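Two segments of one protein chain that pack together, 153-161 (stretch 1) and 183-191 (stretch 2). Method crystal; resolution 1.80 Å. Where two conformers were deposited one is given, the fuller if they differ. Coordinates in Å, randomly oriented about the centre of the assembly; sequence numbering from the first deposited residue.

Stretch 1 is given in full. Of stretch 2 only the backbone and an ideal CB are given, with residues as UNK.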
# COMPACT_ATOMS: atom_id res chain seq x y z
N GLN A 153 -14.21 19.45 15.23
CA GLN A 153 -15.14 20.57 15.07
C GLN A 153 -15.66 20.69 13.62
O GLN A 153 -14.96 20.32 12.65
CB GLN A 153 -14.47 21.88 15.49
CG GLN A 153 -14.04 21.98 16.97
CD GLN A 153 -13.51 23.36 17.34
OE1 GLN A 153 -14.08 24.40 16.95
NE2 GLN A 153 -12.44 23.39 18.13
N LEU A 154 -16.88 21.26 13.49
CA LEU A 154 -17.53 21.44 12.20
C LEU A 154 -18.11 22.82 12.03
O LEU A 154 -18.67 23.37 12.96
CB LEU A 154 -18.72 20.46 12.07
CG LEU A 154 -18.41 18.98 11.89
CD1 LEU A 154 -19.67 18.11 12.02
CD2 LEU A 154 -17.75 18.77 10.51
N PRO A 155 -18.00 23.38 10.81
CA PRO A 155 -18.76 24.58 10.54
C PRO A 155 -20.24 24.23 10.35
O PRO A 155 -20.60 23.08 10.00
CB PRO A 155 -18.18 25.06 9.22
CG PRO A 155 -17.79 23.80 8.52
CD PRO A 155 -17.23 22.94 9.64
N ALA A 156 -21.11 25.19 10.59
CA ALA A 156 -22.52 25.00 10.23
C ALA A 156 -22.58 24.57 8.75
O ALA A 156 -21.74 24.99 7.94
CB ALA A 156 -23.27 26.30 10.43
N PHE A 157 -23.55 23.74 8.40
CA PHE A 157 -23.65 23.27 7.02
C PHE A 157 -23.79 24.44 6.04
O PHE A 157 -23.15 24.47 5.00
CB PHE A 157 -24.77 22.24 6.82
CG PHE A 157 -24.66 21.49 5.51
CD1 PHE A 157 -23.76 20.43 5.39
CD2 PHE A 157 -25.39 21.87 4.40
CE1 PHE A 157 -23.62 19.76 4.17
CE2 PHE A 157 -25.25 21.19 3.18
CZ PHE A 157 -24.36 20.15 3.07
N GLU A 158 -24.58 25.45 6.40
CA GLU A 158 -24.78 26.62 5.54
C GLU A 158 -23.47 27.34 5.22
O GLU A 158 -23.33 27.97 4.18
CB GLU A 158 -25.79 27.59 6.15
CG GLU A 158 -27.20 27.02 6.25
CD GLU A 158 -27.37 26.01 7.39
OE1 GLU A 158 -26.47 25.91 8.25
OE2 GLU A 158 -28.39 25.30 7.40
N GLU A 159 -22.50 27.28 6.13
CA GLU A 159 -21.21 27.91 5.90
C GLU A 159 -20.36 27.09 4.91
O GLU A 159 -19.55 27.63 4.16
CB GLU A 159 -20.49 28.16 7.22
CG GLU A 159 -21.22 29.13 8.15
CD GLU A 159 -21.38 30.57 7.60
OE1 GLU A 159 -20.71 30.93 6.61
OE2 GLU A 159 -22.16 31.34 8.21
N LEU A 160 -20.55 25.77 4.93
CA LEU A 160 -19.86 24.90 3.98
C LEU A 160 -20.45 25.20 2.59
O LEU A 160 -19.73 25.30 1.63
CB LEU A 160 -20.05 23.44 4.42
CG LEU A 160 -19.24 22.32 3.77
CD1 LEU A 160 -17.75 22.58 3.89
CD2 LEU A 160 -19.62 21.01 4.45
N GLU A 161 -21.77 25.40 2.52
CA GLU A 161 -22.41 25.77 1.25
C GLU A 161 -21.81 27.07 0.70
O GLU A 161 -21.46 27.18 -0.47
CB GLU A 161 -23.92 25.91 1.42
CG GLU A 161 -24.63 24.59 1.71
CD GLU A 161 -26.12 24.75 2.02
OE1 GLU A 161 -26.52 25.78 2.58
OE2 GLU A 161 -26.90 23.82 1.68
N UNK A 183 -18.91 9.55 10.22
CA UNK A 183 -19.22 9.96 11.58
C UNK A 183 -19.99 11.27 11.72
O UNK A 183 -20.54 11.53 12.80
CB UNK A 183 -17.91 10.08 12.37
N UNK A 184 -20.00 12.11 10.68
CA UNK A 184 -20.67 13.43 10.75
C UNK A 184 -22.09 13.52 10.15
O UNK A 184 -22.80 14.50 10.36
CB UNK A 184 -19.79 14.46 10.03
N UNK A 185 -22.53 12.50 9.43
CA UNK A 185 -23.88 12.57 8.83
C UNK A 185 -24.98 12.70 9.88
O UNK A 185 -25.94 13.44 9.68
CB UNK A 185 -24.14 11.33 7.98
N UNK A 186 -24.84 12.04 11.06
CA UNK A 186 -25.93 12.24 12.07
C UNK A 186 -26.13 13.70 12.53
O UNK A 186 -27.27 14.20 12.57
CB UNK A 186 -25.63 11.39 13.30
N UNK A 187 -25.04 14.41 12.80
CA UNK A 187 -25.10 15.81 13.24
C UNK A 187 -25.61 16.72 12.14
O UNK A 187 -26.50 17.52 12.36
CB UNK A 187 -23.72 16.28 13.70
N UNK A 188 -25.08 16.57 10.93
CA UNK A 188 -25.55 17.39 9.83
C UNK A 188 -26.96 17.06 9.34
O UNK A 188 -27.60 17.89 8.74
CB UNK A 188 -24.57 17.26 8.66
N UNK A 189 -27.44 15.85 9.61
CA UNK A 189 -28.74 15.41 9.09
C UNK A 189 -28.73 15.53 7.53
O UNK A 189 -29.70 15.95 6.88
CB UNK A 189 -29.87 16.24 9.70
N UNK A 190 -27.57 15.17 6.97
CA UNK A 190 -27.29 15.14 5.52
C UNK A 190 -26.70 13.79 5.17
O UNK A 190 -25.95 13.22 5.95
CB UNK A 190 -26.34 16.27 5.11
N UNK A 191 -27.00 13.27 3.98
CA UNK A 191 -26.37 12.02 3.56
C UNK A 191 -24.92 12.28 3.12
O UNK A 191 -24.55 13.42 2.84
CB UNK A 191 -27.17 11.37 2.43

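Position 183 lies beyond the reach of stretch 1, so the contact sets no preference. The deposited residue is Glu183.

At 184 the CA-to-CB bond points toward stretch 1, and the ideal CB sits 4.2 Å from Leu154 CD1. The side chain of Leu154, with both of its methyls, is what is offered, with no polar partner, so a modest aliphatic residue such as valine, isoleucine or leucine would suit. It is Ile184, whose CG2 packs 4.0 Å from Leu154 CD1.

Positions 185 and 186 are helical and out of reach; many residues would serve. They are Thr185 and Pro186.

Position 187 is helical and points toward stretch 1, but its ideal CB is 4.8 Å from Leu154 CD1, leaving room for a longer apolar side chain, aliphatic or aromatic. Phe187, with chi1 in t, brings its CD2 to 3.7 Å from Leu154 CD1.

Position 188 is the most telling. Its CB points toward stretch 1, 4.6 Å from Phe157 CD1, and the space ahead is lined by Leu154 and Phe157, with the carbonyl oxygen of Pro155 farther out. Leucine, methionine or phenylalanine could fill the apolar part, but a long side chain ending in a donor could also satisfy that carbonyl. Tyr188 does both. Its OH donates a hydrogen bond to Pro155 O at 2.7 Å, near the plane of the ring, while Leu154 and Phe157 cover opposite faces. The edge of Phe157 is directed at the tyrosine face, with ring centroids 5.2 Å apart and planes at 77°.

At 189 the chain leaves the helix with positive phi (56°), a conformation that glycine and asparagine adopt readily but other residues can accept. Gln189 is found here, out of reach of stretch 1; its NE2 donates to Pro186 O at 2.7 Å.

The extended backbone at 190 aims CB toward stretch 1, 4.5 Å from Phe157 CE1, and the carboxylate of Glu161 lies farther along. An aliphatic residue could cover the ring, whereas lysine or arginine could also carry a positive charge toward the acid. Lys190 lays its methylenes over one face of Phe157: CG is 4.0 Å from the ring centroid, a CH-pi contact. A water then links the charged ends, accepting from Lys190 NZ at 2.7 Å and donating to Glu161 OE2 at 3.1 Å.

Position 191, out of reach, precedes a helix, where serine, threonine, aspartate or asparagine can cap. Ser191 caps a backbone N just past the stretch.

Stretch 2, residues 183-191: EITPFYQKS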
# COMPACT_ATOMS: atom_id res chain seq x y z
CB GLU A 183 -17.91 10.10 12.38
CG GLU A 183 -17.10 8.84 12.56
CD GLU A 183 -16.05 8.56 11.51
OE1 GLU A 183 -16.37 8.57 10.31
OE2 GLU A 183 -14.90 8.25 11.91
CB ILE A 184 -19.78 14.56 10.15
CG1 ILE A 184 -19.68 14.49 8.61
CG2 ILE A 184 -18.39 14.54 10.78
CD1 ILE A 184 -18.88 15.59 7.99
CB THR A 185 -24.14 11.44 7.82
OG1 THR A 185 -24.21 10.18 8.48
CG2 THR A 185 -23.05 11.40 6.76
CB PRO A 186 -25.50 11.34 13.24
CG PRO A 186 -24.60 10.30 12.60
CD PRO A 186 -23.86 11.02 11.49
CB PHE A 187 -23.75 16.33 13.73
CG PHE A 187 -23.72 17.81 13.93
CD1 PHE A 187 -24.30 18.37 15.05
CD2 PHE A 187 -23.20 18.65 12.96
CE1 PHE A 187 -24.32 19.77 15.21
CE2 PHE A 187 -23.21 20.02 13.12
CZ PHE A 187 -23.79 20.59 14.24
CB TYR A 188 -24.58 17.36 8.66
CG TYR A 188 -23.39 18.28 8.72
CD1 TYR A 188 -23.47 19.56 9.29
CD2 TYR A 188 -22.20 17.93 8.10
CE1 TYR A 188 -22.36 20.44 9.27
CE2 TYR A 188 -21.10 18.80 8.06
CZ TYR A 188 -21.18 20.05 8.63
OH TYR A 188 -20.06 20.88 8.58
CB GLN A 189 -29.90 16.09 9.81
CG GLN A 189 -30.06 15.54 11.24
CD GLN A 189 -30.51 14.09 11.24
OE1 GLN A 189 -31.61 13.80 10.75
NE2 GLN A 189 -29.67 13.17 11.74
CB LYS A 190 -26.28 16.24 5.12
CG LYS A 190 -26.78 17.67 5.37
CD LYS A 190 -27.79 18.15 4.34
CE LYS A 190 -28.36 19.48 4.71
NZ LYS A 190 -29.13 20.11 3.59
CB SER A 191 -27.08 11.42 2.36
OG SER A 191 -27.01 12.31 1.28
O HOH W 1 -28.97 22.82 3.79
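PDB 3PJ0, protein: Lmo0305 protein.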